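Local coordinates for kinetochore protein Mis16 (Schizosaccharomyces japonicus, PDB 4XYH) that recognises histone H4 and, independently, the CENP-A-specific chaperone Scm3, and probably serves as a WD-repeat histone chaperone at centromeres, at residues A[248-253]-A[287-292]; A[258-263]-A[297-302]; A[304-309]-A[339-344]; A[348-353]-A[408-413]. All coordinates share one frame; numbering follows the deposited sequence.

Contact 1 (A[248-253]-A[287-292]); sequences EALLTS and VAFNPF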
loop_
_atom_site.group_PDB
_atom_site.type_symbol
_atom_site.label_atom_id
_atom_site.label_comp_id
_atom_site.label_asym_id
_atom_site.label_seq_id
_atom_site.Cartn_x
_atom_site.Cartn_y
_atom_site.Cartn_z
ATOM N N GLU A 248 0.265 20.708 1.946
ATOM C CA GLU A 248 -0.431 20.827 0.681
ATOM C C GLU A 248 0.386 20.461 -0.567
ATOM O O GLU A 248 -0.163 19.936 -1.542
ATOM C CB GLU A 248 -0.916 22.268 0.560
ATOM C CG GLU A 248 -2.116 22.501 -0.333
ATOM C CD GLU A 248 -2.833 23.813 0.028
ATOM O OE1 GLU A 248 -2.188 24.687 0.667
ATOM O OE2 GLU A 248 -4.039 23.959 -0.306
ATOM N N ALA A 249 1.686 20.749 -0.557
ATOM C CA ALA A 249 2.436 20.715 -1.808
ATOM C C ALA A 249 3.659 19.800 -1.781
ATOM O O ALA A 249 4.460 19.806 -2.724
ATOM C CB ALA A 249 2.858 22.125 -2.192
ATOM N N LEU A 250 3.802 19.011 -0.724
ATOM C CA LEU A 250 4.975 18.167 -0.600
ATOM C C LEU A 250 4.651 16.737 -1.014
ATOM O O LEU A 250 3.943 16.003 -0.310
ATOM C CB LEU A 250 5.530 18.208 0.824
ATOM C CG LEU A 250 7.000 17.816 1.004
ATOM C CD1 LEU A 250 7.544 18.417 2.273
ATOM C CD2 LEU A 250 7.181 16.312 1.049
ATOM N N LEU A 251 5.208 16.346 -2.156
ATOM C CA LEU A 251 4.985 15.028 -2.728
ATOM C C LEU A 251 6.312 14.287 -2.808
ATOM O O LEU A 251 7.298 14.850 -3.288
ATOM C CB LEU A 251 4.363 15.150 -4.120
ATOM C CG LEU A 251 4.221 13.853 -4.914
ATOM C CD1 LEU A 251 3.102 13.017 -4.316
ATOM C CD2 LEU A 251 3.948 14.171 -6.369
ATOM N N THR A 252 6.349 13.044 -2.334
ATOM C CA THR A 252 7.553 12.236 -2.481
ATOM C C THR A 252 7.351 11.074 -3.461
ATOM O O THR A 252 6.249 10.535 -3.576
ATOM C CB THR A 252 8.035 11.669 -1.139
ATOM O OG1 THR A 252 9.264 10.971 -1.356
ATOM C CG2 THR A 252 7.014 10.707 -0.536
ATOM N N SER A 253 8.411 10.686 -4.163
ATOM C CA SER A 253 8.328 9.555 -5.100
ATOM C C SER A 253 9.597 8.724 -5.059
ATOM O O SER A 253 10.649 9.230 -4.704
ATOM C CB SER A 253 8.082 10.040 -6.533
ATOM O OG SER A 253 9.193 10.804 -7.004
ATOM N N VAL A 287 7.547 3.903 -0.450
ATOM C CA VAL A 287 7.923 5.054 0.354
ATOM C C VAL A 287 6.746 5.416 1.252
ATOM O O VAL A 287 5.587 5.278 0.860
ATOM C CB VAL A 287 8.325 6.254 -0.539
ATOM C CG1 VAL A 287 7.180 6.607 -1.484
ATOM C CG2 VAL A 287 8.759 7.478 0.304
ATOM N N ALA A 288 7.040 5.876 2.459
ATOM C CA ALA A 288 5.981 6.177 3.414
ATOM C C ALA A 288 6.440 7.205 4.447
ATOM O O ALA A 288 7.489 7.051 5.087
ATOM C CB ALA A 288 5.507 4.906 4.100
ATOM N N PHE A 289 5.642 8.261 4.582
ATOM C CA PHE A 289 5.822 9.258 5.623
ATOM C C PHE A 289 5.237 8.779 6.943
ATOM O O PHE A 289 4.151 8.194 6.975
ATOM C CB PHE A 289 5.142 10.565 5.234
ATOM C CG PHE A 289 5.887 11.370 4.220
ATOM C CD1 PHE A 289 7.185 11.791 4.465
ATOM C CD2 PHE A 289 5.270 11.755 3.037
ATOM C CE1 PHE A 289 7.857 12.562 3.539
ATOM C CE2 PHE A 289 5.937 12.529 2.113
ATOM C CZ PHE A 289 7.235 12.931 2.365
ATOM N N ASN A 290 5.949 9.049 8.031
ATOM C CA ASN A 290 5.461 8.762 9.375
ATOM C C ASN A 290 4.398 9.785 9.735
ATOM O O ASN A 290 4.623 10.972 9.584
ATOM C CB ASN A 290 6.621 8.801 10.376
ATOM C CG ASN A 290 6.200 8.447 11.802
ATOM O OD1 ASN A 290 5.553 9.241 12.487
ATOM N ND2 ASN A 290 6.610 7.264 12.265
ATOM N N PRO A 291 3.226 9.322 10.195
ATOM C CA PRO A 291 2.095 10.220 10.477
ATOM C C PRO A 291 2.226 11.032 11.785
ATOM O O PRO A 291 1.401 11.908 12.027
ATOM C CB PRO A 291 0.902 9.262 10.558
ATOM C CG PRO A 291 1.493 7.953 10.974
ATOM C CD PRO A 291 2.869 7.901 10.353
ATOM N N PHE A 292 3.243 10.759 12.601
ATOM C CA PHE A 292 3.444 11.508 13.839
ATOM C C PHE A 292 4.636 12.461 13.736
ATOM O O PHE A 292 4.622 13.576 14.266
ATOM C CB PHE A 292 3.626 10.548 15.010
ATOM C CG PHE A 292 2.424 9.696 15.268
ATOM C CD1 PHE A 292 1.370 10.178 16.032
ATOM C CD2 PHE A 292 2.328 8.422 14.720
ATOM C CE1 PHE A 292 0.240 9.395 16.263
ATOM C CE2 PHE A 292 1.205 7.626 14.949
ATOM C CZ PHE A 292 0.155 8.112 15.715
#
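Thr252 OG1 is hydrogen-bonded to the backbone O of Gln261 and at the same time lies 3.9 Å from Val287 CG2, so the buried hydroxyl has its polar partner inside its own sheet while its flank meets the next. The two sheets are successive blades of a WD-repeat beta-propeller: 248-253 runs on the second strand of one blade and 287-292 on the innermost strand of the following one. The axes of the short strands 250-253 and 287-289 approach to 7.8 Å at 150° between directions, and no hydrogen bond joins them, which is how separate sheets pack and not how paired strands do.

The seam is closed by side chains. With OG1 anti to the backbone N (chi1 -176°), Thr252 holds CG2 in the crowded position between N and the carbonyl carbon, from where the methyl reaches Phe289 CE2 at 3.4 Å. The same methyl meets Val287 CG2 tip to tip at 3.8 Å, so one small group touches both residues of the facing strand that point this way. Leu250, two residues earlier and on the same side of the strand, adds CD2 against Phe289 CZ at 3.6 Å. Both methyls come at the ring obliquely, and its outer end, CE2 and CZ, is shared by two residues of the other blade. His244 also meets this ring, with the planes about 50° apart.

Beyond the strand the chain turns at Asn290, whose OD1 accepts from Asn293 N and, in an Asx turn, from Phe292 N at 2.8 Å.

Contact 2 (A[258-263]-A[297-302]); sequences CTLQIH and LATASA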
loop_
_atom_site.group_PDB
_atom_site.type_symbol
_atom_site.label_atom_id
_atom_site.label_comp_id
_atom_site.label_asym_id
_atom_site.label_seq_id
_atom_site.Cartn_x
_atom_site.Cartn_y
_atom_site.Cartn_z
ATOM N N CYS A 258 16.453 4.112 -8.668
ATOM C CA CYS A 258 17.132 4.154 -7.354
ATOM C C CYS A 258 17.013 5.459 -6.579
ATOM O O CYS A 258 17.587 5.563 -5.500
ATOM C CB CYS A 258 18.628 3.822 -7.500
ATOM S SG CYS A 258 18.891 2.227 -8.245
ATOM N N THR A 259 16.286 6.450 -7.098
ATOM C CA THR A 259 16.218 7.731 -6.384
ATOM C C THR A 259 14.981 7.916 -5.502
ATOM O O THR A 259 13.930 7.288 -5.707
ATOM C CB THR A 259 16.278 8.929 -7.349
ATOM O OG1 THR A 259 15.103 8.961 -8.177
ATOM C CG2 THR A 259 17.531 8.851 -8.218
ATOM N N LEU A 260 15.147 8.788 -4.511
ATOM C CA LEU A 260 14.086 9.249 -3.639
ATOM C C LEU A 260 13.975 10.725 -3.903
ATOM O O LEU A 260 14.969 11.438 -3.781
ATOM C CB LEU A 260 14.427 8.990 -2.171
ATOM C CG LEU A 260 13.604 9.739 -1.122
ATOM C CD1 LEU A 260 12.158 9.211 -1.088
ATOM C CD2 LEU A 260 14.258 9.625 0.270
ATOM N N GLN A 261 12.803 11.208 -4.292
ATOM C CA GLN A 261 12.707 12.622 -4.651
ATOM C C GLN A 261 11.576 13.314 -3.908
ATOM O O GLN A 261 10.587 12.692 -3.523
ATOM C CB GLN A 261 12.549 12.798 -6.171
ATOM C CG GLN A 261 13.608 12.056 -7.007
ATOM C CD GLN A 261 13.639 12.504 -8.455
ATOM O OE1 GLN A 261 13.262 13.623 -8.768
ATOM N NE2 GLN A 261 14.090 11.627 -9.343
ATOM N N ILE A 262 11.755 14.611 -3.680
ATOM C CA ILE A 262 10.737 15.430 -3.042
ATOM C C ILE A 262 10.323 16.472 -4.047
ATOM O O ILE A 262 11.173 17.144 -4.633
ATOM C CB ILE A 262 11.248 16.114 -1.757
ATOM C CG1 ILE A 262 11.746 15.065 -0.760
ATOM C CG2 ILE A 262 10.150 16.973 -1.151
ATOM C CD1 ILE A 262 10.636 14.170 -0.221
ATOM N N HIS A 263 9.026 16.589 -4.276
ATOM C CA HIS A 263 8.542 17.538 -5.251
ATOM C C HIS A 263 7.693 18.574 -4.562
ATOM O O HIS A 263 6.945 18.243 -3.633
ATOM C CB HIS A 263 7.733 16.834 -6.343
ATOM C CG HIS A 263 8.376 15.583 -6.847
ATOM N ND1 HIS A 263 9.301 15.583 -7.867
ATOM C CD2 HIS A 263 8.253 14.294 -6.451
ATOM C CE1 HIS A 263 9.715 14.349 -8.084
ATOM N NE2 HIS A 263 9.089 13.548 -7.242
ATOM N N LEU A 297 10.664 9.413 7.211
ATOM C CA LEU A 297 10.083 8.553 6.170
ATOM C C LEU A 297 10.907 7.276 5.959
ATOM O O LEU A 297 12.039 7.163 6.444
ATOM C CB LEU A 297 9.941 9.304 4.838
ATOM C CG LEU A 297 11.220 9.807 4.154
ATOM C CD1 LEU A 297 10.984 9.967 2.672
ATOM C CD2 LEU A 297 11.668 11.139 4.755
ATOM N N ALA A 298 10.329 6.319 5.232
ATOM C CA ALA A 298 10.981 5.038 4.992
ATOM C C ALA A 298 10.937 4.680 3.520
ATOM O O ALA A 298 9.979 5.026 2.819
ATOM C CB ALA A 298 10.320 3.943 5.816
ATOM N N THR A 299 11.969 3.977 3.058
ATOM C CA THR A 299 11.987 3.431 1.709
ATOM C C THR A 299 12.197 1.921 1.755
ATOM O O THR A 299 12.984 1.413 2.564
ATOM C CB THR A 299 13.103 4.066 0.828
ATOM O OG1 THR A 299 14.372 3.949 1.491
ATOM C CG2 THR A 299 12.811 5.531 0.563
ATOM N N ALA A 300 11.482 1.213 0.886
ATOM C CA ALA A 300 11.636 -0.230 0.731
ATOM C C ALA A 300 12.333 -0.492 -0.594
ATOM O O ALA A 300 11.921 0.030 -1.628
ATOM C CB ALA A 300 10.282 -0.929 0.775
ATOM N N SER A 301 13.381 -1.301 -0.569
ATOM C CA SER A 301 14.195 -1.486 -1.754
ATOM C C SER A 301 14.285 -2.931 -2.181
ATOM O O SER A 301 14.105 -3.840 -1.367
ATOM C CB SER A 301 15.608 -0.955 -1.522
ATOM O OG SER A 301 16.432 -1.218 -2.649
ATOM N N ALA A 302 14.616 -3.125 -3.458
ATOM C CA ALA A 302 14.940 -4.441 -3.993
ATOM C C ALA A 302 16.221 -5.035 -3.376
ATOM O O ALA A 302 16.508 -6.218 -3.557
ATOM C CB ALA A 302 15.074 -4.366 -5.522
#
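Leu260 CD1 is the atom on which this contact centres: it lies 4.0 Å from Leu297 CD1 and touches Thr299 as well. The segments belong to neighbouring blades of the WD-repeat beta-propeller, 258-263 on the third strand of one and 297-302 on the second strand of the next.

In the first shell the two leucines meet tip to tip, and both branches of Leu260 take part, since its CD2 is also 4.1 Å from Leu297 CD1. Thr299 comes in obliquely with its methyl, CG2 standing 4.1 Å from Leu260 CD1. The nearest alpha carbons, those of Leu260 and Thr299, are 8.2 Å apart, a spacing bridged by side chains, with no hydrogen bond across the segments.

One shell out, Thr252 and Val254 of strand 250-255 touch Leu260, while Val287 lies against both leucines; Phe289 also supports Leu297. Thr299 is oriented by its polar branch. With chi1 at 54°, OG1 stands between N and the carbonyl carbon, which puts CG2 beside the backbone N and on the Leu260 side. OG1 is bonded to His280 NE2 and Trp309 NE1, the His-Thr-Trp part of the WD structural tetrad, a network that would restrain the threonine's rotation.

Beside Leu260, Gln261 NE2, also bonded to the backbone O of Arg233, donates to Thr259 OG1 at 3.1 Å, almost straight (172°) and in the amide plane.

Contact 3 (A[304-309]-A[339-344]); sequences HTVALW and PILVTS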
loop_
_atom_site.group_PDB
_atom_site.type_symbol
_atom_site.label_atom_id
_atom_site.label_comp_id
_atom_site.label_asym_id
_atom_site.label_seq_id
_atom_site.Cartn_x
_atom_site.Cartn_y
_atom_site.Cartn_z
ATOM N N HIS A 304 16.664 -5.810 -0.486
ATOM C CA HIS A 304 16.191 -6.537 0.709
ATOM C C HIS A 304 16.118 -5.666 1.973
ATOM O O HIS A 304 15.869 -6.177 3.058
ATOM C CB HIS A 304 17.070 -7.774 1.014
ATOM C CG HIS A 304 17.317 -8.670 -0.165
ATOM N ND1 HIS A 304 17.993 -9.869 -0.053
ATOM C CD2 HIS A 304 16.990 -8.547 -1.475
ATOM C CE1 HIS A 304 18.065 -10.445 -1.240
ATOM N NE2 HIS A 304 17.466 -9.664 -2.120
ATOM N N THR A 305 16.313 -4.359 1.857
ATOM C CA THR A 305 16.319 -3.558 3.066
ATOM C C THR A 305 15.262 -2.477 3.072
ATOM O O THR A 305 14.708 -2.116 2.033
ATOM C CB THR A 305 17.696 -2.882 3.300
ATOM O OG1 THR A 305 17.922 -1.885 2.293
ATOM C CG2 THR A 305 18.811 -3.910 3.255
ATOM N N VAL A 306 14.997 -1.967 4.270
ATOM C CA VAL A 306 14.243 -0.747 4.437
ATOM C C VAL A 306 15.156 0.310 5.039
ATOM O O VAL A 306 15.792 0.070 6.058
ATOM C CB VAL A 306 13.008 -0.957 5.336
ATOM C CG1 VAL A 306 12.406 0.391 5.737
ATOM C CG2 VAL A 306 11.998 -1.793 4.616
ATOM N N ALA A 307 15.239 1.470 4.399
ATOM C CA ALA A 307 16.055 2.559 4.919
ATOM C C ALA A 307 15.168 3.643 5.520
ATOM O O ALA A 307 14.108 3.958 4.971
ATOM C CB ALA A 307 16.945 3.137 3.827
ATOM N N LEU A 308 15.594 4.197 6.654
ATOM C CA LEU A 308 14.865 5.296 7.305
ATOM C C LEU A 308 15.568 6.619 7.023
ATOM O O LEU A 308 16.792 6.661 6.971
ATOM C CB LEU A 308 14.754 5.053 8.816
ATOM C CG LEU A 308 14.061 3.723 9.137
ATOM C CD1 LEU A 308 14.213 3.359 10.605
ATOM C CD2 LEU A 308 12.596 3.806 8.767
ATOM N N TRP A 309 14.796 7.692 6.841
ATOM C CA TRP A 309 15.359 8.975 6.454
ATOM C C TRP A 309 14.705 10.129 7.198
ATOM O O TRP A 309 13.521 10.078 7.552
ATOM C CB TRP A 309 15.192 9.233 4.950
ATOM C CG TRP A 309 15.626 8.146 4.060
ATOM C CD1 TRP A 309 14.892 7.056 3.678
ATOM C CD2 TRP A 309 16.888 8.037 3.391
ATOM N NE1 TRP A 309 15.624 6.275 2.818
ATOM C CE2 TRP A 309 16.854 6.850 2.630
ATOM C CE3 TRP A 309 18.038 8.831 3.357
ATOM C CZ2 TRP A 309 17.933 6.428 1.856
ATOM C CZ3 TRP A 309 19.115 8.409 2.588
ATOM C CH2 TRP A 309 19.053 7.221 1.845
ATOM N N PRO A 339 6.563 4.705 16.554
ATOM C CA PRO A 339 7.759 3.962 16.144
ATOM C C PRO A 339 7.498 2.635 15.407
ATOM O O PRO A 339 8.450 1.891 15.141
ATOM C CB PRO A 339 8.462 3.690 17.479
ATOM C CG PRO A 339 7.380 3.629 18.468
ATOM C CD PRO A 339 6.260 4.515 17.988
ATOM N N ILE A 340 6.244 2.339 15.086
ATOM C CA ILE A 340 5.885 1.050 14.523
ATOM C C ILE A 340 5.620 1.161 13.024
ATOM O O ILE A 340 4.833 2.009 12.590
ATOM C CB ILE A 340 4.631 0.477 15.214
ATOM C CG1 ILE A 340 4.839 0.358 16.736
ATOM C CG2 ILE A 340 4.214 -0.841 14.581
ATOM C CD1 ILE A 340 5.838 -0.693 17.177
ATOM N N LEU A 341 6.286 0.321 12.238
ATOM C CA LEU A 341 5.975 0.199 10.813
ATOM C C LEU A 341 5.989 -1.265 10.363
ATOM O O LEU A 341 6.527 -2.139 11.040
ATOM C CB LEU A 341 6.943 1.021 9.953
ATOM C CG LEU A 341 8.328 0.459 9.648
ATOM C CD1 LEU A 341 9.014 1.237 8.531
ATOM C CD2 LEU A 341 9.160 0.530 10.901
ATOM N N VAL A 342 5.358 -1.517 9.226
ATOM C CA VAL A 342 5.212 -2.856 8.706
ATOM C C VAL A 342 5.756 -2.883 7.270
ATOM O O VAL A 342 5.626 -1.898 6.533
ATOM C CB VAL A 342 3.727 -3.319 8.766
ATOM C CG1 VAL A 342 2.847 -2.560 7.762
ATOM C CG2 VAL A 342 3.641 -4.772 8.509
ATOM N N THR A 343 6.398 -3.988 6.895
ATOM C CA THR A 343 6.939 -4.156 5.556
ATOM C C THR A 343 6.568 -5.535 5.009
ATOM O O THR A 343 6.218 -6.441 5.767
ATOM C CB THR A 343 8.482 -3.999 5.525
ATOM O OG1 THR A 343 9.095 -5.029 6.314
ATOM C CG2 THR A 343 8.901 -2.644 6.069
ATOM N N SER A 344 6.651 -5.684 3.691
ATOM C CA SER A 344 6.277 -6.920 3.017
ATOM C C SER A 344 7.304 -7.197 1.938
ATOM O O SER A 344 7.890 -6.270 1.372
ATOM C CB SER A 344 4.880 -6.832 2.400
ATOM O OG SER A 344 4.929 -6.263 1.092
#
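Val306 reaches across to Leu341 and Thr343 with its two methyls, one for each residue. Its CB points at the facing segment but stays back from it, and the branches make the touches. CG2, beside the backbone N, goes to Thr343 CG2 at 3.5 Å, the closest approach between the segments. CG1, placed anti to the backbone N (chi1 168°), turns to Leu341 CD1 at a looser 4.5 Å; on its own sheet it packs against the backbone O of Thr299.

Leu341 CD1 is also met by the end of Leu308, whose CD2 lies 4.4 Å away. One methyl of Leu341 thus answers two residues that alternate along the same side of 304-309. Thr343 is divided in function: its methyl is given to Val306, whereas OG1 is bonded to His324 NE2 and Trp353 NE1, the His-Thr-Trp grouping of a WD structural tetrad. Those bonds satisfy the buried hydroxyl and would restrain the threonine's rotation; Trp353 is on the neighbouring strand, His324 in the loop before strand 328-333.

No hydrogen bond passes between the segments. The short strands 306-309 and 340-344 run at 146°, with a closest axis approach of 10.4 Å, too far for backbone pairing, as expected where one propeller blade packs face against the next.

Strand 306-310 is the third of its blade and strand 340-345 the second of the following one. The innermost strand of that second blade, 328-333, borders the contact: its Val328 touches Val306, while its Val331 and Trp333 lie against Leu341.

Contact 4 (A[348-353]-A[408-413]); sequences RRVCVW and QIWSPS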
loop_
_atom_site.group_PDB
_atom_site.type_symbol
_atom_site.label_atom_id
_atom_site.label_comp_id
_atom_site.label_asym_id
_atom_site.label_seq_id
_atom_site.Cartn_x
_atom_site.Cartn_y
_atom_site.Cartn_z
ATOM N N ARG A 348 7.964 -13.627 1.082
ATOM C CA ARG A 348 6.649 -14.112 1.528
ATOM C C ARG A 348 6.348 -13.772 2.990
ATOM O O ARG A 348 5.380 -14.272 3.557
ATOM C CB ARG A 348 6.512 -15.632 1.315
ATOM C CG ARG A 348 6.839 -16.137 -0.101
ATOM C CD ARG A 348 6.726 -17.661 -0.177
ATOM N NE ARG A 348 7.578 -18.304 0.826
ATOM C CZ ARG A 348 8.857 -18.619 0.631
ATOM N NH1 ARG A 348 9.425 -18.362 -0.529
ATOM N NH2 ARG A 348 9.570 -19.185 1.597
ATOM N N ARG A 349 7.162 -12.907 3.591
ATOM C CA ARG A 349 6.974 -12.525 4.990
ATOM C C ARG A 349 6.465 -11.090 5.139
ATOM O O ARG A 349 6.741 -10.217 4.305
ATOM C CB ARG A 349 8.285 -12.680 5.769
ATOM C CG ARG A 349 8.898 -14.067 5.710
ATOM C CD ARG A 349 8.076 -15.068 6.513
ATOM N NE ARG A 349 8.594 -16.426 6.372
ATOM C CZ ARG A 349 8.012 -17.386 5.653
ATOM N NH1 ARG A 349 6.861 -17.161 5.006
ATOM N NH2 ARG A 349 8.584 -18.579 5.588
ATOM N N VAL A 350 5.716 -10.851 6.209
ATOM C CA VAL A 350 5.384 -9.486 6.618
ATOM C C VAL A 350 6.065 -9.210 7.965
ATOM O O VAL A 350 5.790 -9.871 8.955
ATOM C CB VAL A 350 3.865 -9.270 6.723
ATOM C CG1 VAL A 350 3.565 -7.852 7.156
ATOM C CG2 VAL A 350 3.188 -9.540 5.374
ATOM N N CYS A 351 6.975 -8.251 7.996
ATOM C CA CYS A 351 7.668 -7.923 9.236
ATOM C C CYS A 351 7.105 -6.660 9.883
ATOM O O CYS A 351 6.839 -5.668 9.208
ATOM C CB CYS A 351 9.168 -7.756 8.980
ATOM S SG CYS A 351 10.020 -9.315 8.517
ATOM N N VAL A 352 6.914 -6.713 11.196
ATOM C CA VAL A 352 6.535 -5.535 11.961
ATOM C C VAL A 352 7.764 -5.064 12.732
ATOM O O VAL A 352 8.410 -5.871 13.408
ATOM C CB VAL A 352 5.378 -5.825 12.937
ATOM C CG1 VAL A 352 4.928 -4.539 13.630
ATOM C CG2 VAL A 352 4.223 -6.509 12.209
ATOM N N TRP A 353 8.091 -3.777 12.616
ATOM C CA TRP A 353 9.292 -3.222 13.232
ATOM C C TRP A 353 8.958 -2.217 14.321
ATOM O O TRP A 353 7.976 -1.481 14.218
ATOM C CB TRP A 353 10.171 -2.538 12.195
ATOM C CG TRP A 353 10.468 -3.357 10.976
ATOM C CD1 TRP A 353 9.709 -3.446 9.847
ATOM C CD2 TRP A 353 11.623 -4.177 10.749
ATOM N NE1 TRP A 353 10.312 -4.274 8.937
ATOM C CE2 TRP A 353 11.490 -4.734 9.462
ATOM C CE3 TRP A 353 12.758 -4.490 11.506
ATOM C CZ2 TRP A 353 12.446 -5.599 8.914
ATOM C CZ3 TRP A 353 13.709 -5.354 10.961
ATOM C CH2 TRP A 353 13.542 -5.896 9.678
ATOM N N GLN A 408 -5.428 -12.050 4.007
ATOM C CA GLN A 408 -5.359 -12.381 5.422
ATOM C C GLN A 408 -5.554 -11.144 6.279
ATOM O O GLN A 408 -4.990 -10.081 6.005
ATOM C CB GLN A 408 -4.028 -13.054 5.770
ATOM C CG GLN A 408 -4.092 -14.550 5.725
ATOM C CD GLN A 408 -2.728 -15.213 5.794
ATOM O OE1 GLN A 408 -1.702 -14.559 6.038
ATOM N NE2 GLN A 408 -2.709 -16.526 5.564
ATOM N N ILE A 409 -6.376 -11.308 7.308
ATOM C CA ILE A 409 -6.629 -10.288 8.301
ATOM C C ILE A 409 -6.157 -10.827 9.644
ATOM O O ILE A 409 -6.685 -11.816 10.144
ATOM C CB ILE A 409 -8.118 -9.909 8.341
ATOM C CG1 ILE A 409 -8.526 -9.347 6.978
ATOM C CG2 ILE A 409 -8.398 -8.889 9.452
ATOM C CD1 ILE A 409 -9.977 -8.938 6.883
ATOM N N TRP A 410 -5.147 -10.190 10.220
ATOM C CA TRP A 410 -4.511 -10.744 11.399
ATOM C C TRP A 410 -4.115 -9.701 12.435
ATOM O O TRP A 410 -3.952 -8.517 12.134
ATOM C CB TRP A 410 -3.274 -11.551 11.001
ATOM C CG TRP A 410 -2.379 -10.845 10.044
ATOM C CD1 TRP A 410 -2.550 -10.733 8.685
ATOM C CD2 TRP A 410 -1.168 -10.156 10.352
ATOM N NE1 TRP A 410 -1.511 -10.017 8.134
ATOM C CE2 TRP A 410 -0.649 -9.651 9.135
ATOM C CE3 TRP A 410 -0.463 -9.913 11.537
ATOM C CZ2 TRP A 410 0.538 -8.917 9.074
ATOM C CZ3 TRP A 410 0.717 -9.184 11.469
ATOM C CH2 TRP A 410 1.201 -8.694 10.247
ATOM N N SER A 411 -3.960 -10.168 13.666
ATOM C CA SER A 411 -3.541 -9.331 14.770
ATOM C C SER A 411 -2.507 -10.071 15.593
ATOM O O SER A 411 -2.801 -11.143 16.121
ATOM C CB SER A 411 -4.729 -8.962 15.639
ATOM O OG SER A 411 -4.293 -8.156 16.715
ATOM N N PRO A 412 -1.280 -9.535 15.680
ATOM C CA PRO A 412 -0.305 -10.247 16.515
ATOM C C PRO A 412 -0.724 -10.223 17.982
ATOM O O PRO A 412 -1.432 -9.314 18.422
ATOM C CB PRO A 412 0.996 -9.484 16.289
ATOM C CG PRO A 412 0.583 -8.171 15.702
ATOM C CD PRO A 412 -0.691 -8.385 14.978
ATOM N N SER A 413 -0.318 -11.243 18.723
ATOM C CA SER A 413 -0.726 -11.376 20.119
ATOM C C SER A 413 -0.324 -10.168 20.981
ATOM O O SER A 413 0.811 -9.682 20.907
ATOM C CB SER A 413 -0.131 -12.654 20.700
ATOM O OG SER A 413 -0.262 -12.659 22.102
#
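The indole of Trp410 presents the edge of its six-membered ring to Val350 and Val352, whose methyls both lie near the ring plane. Val350 CG1 is nearest, 3.7 Å from CZ2 of Trp410, and the same methyl is 4.0 Å from its CH2. Val352 CG2 approaches CH2 of Trp410 at 4.2 Å. The indole also stacks with His378, and Tyr41 touches it from the N-terminal strand 41-48.

Chi1 aims the indole at the other strand. Trp410 has CG between its backbone N and carbonyl carbon (chi1 48°), and with chi2 at -80° the ring extends toward the opposing strand with CZ2 and CH2 foremost. Val350 meets it with the branch anti to its own N (chi1 180°). This long reach spans backbones far apart: the alpha carbons of Val350 and Trp410 are 11.1 Å from each other. The gap narrows toward Val352 and Pro412.

Strand 350-354 is the third of its propeller blade, and strand 406-412 the third of the blade that closes the ring, where the N-terminal strand 41-48 completes the sheet as its outer member. The contact therefore joins the closing blade to the one before it.

Across the segments the contact is wholly apolar, with no hydrogen bond. The polar atom of the indole, NE1, is bonded to Ser400 OG in its own blade, so a buried N-H is paired there and the carbon edge is turned to the valines. The serine bond and the His378 stack probably restrain the ring's rotation, while the methyls fit the edge by van der Waals contact alone.

How the contacts relate
All four contacts are buried and apolar, each a seam between successive propeller blades; among the touching residues only Leu250 of contact 1 is partly exposed. Contacts 1 and 2 hold the same pair of blades at two depths: the first uses the innermost strand of the later blade and an aromatic ring, the second the next strand outward and aliphatic tips. Contact 3 repeats the strand pairing of contact 2 one blade further on, with a methyl-bearing threonine in the equivalent place. Contact 4 matches third strand to third strand at the closing blade, and a tryptophan bridges the wider gap. Backbone pairing inside shared blades couples 1 with 2, 2 with 3, and 3 with 4.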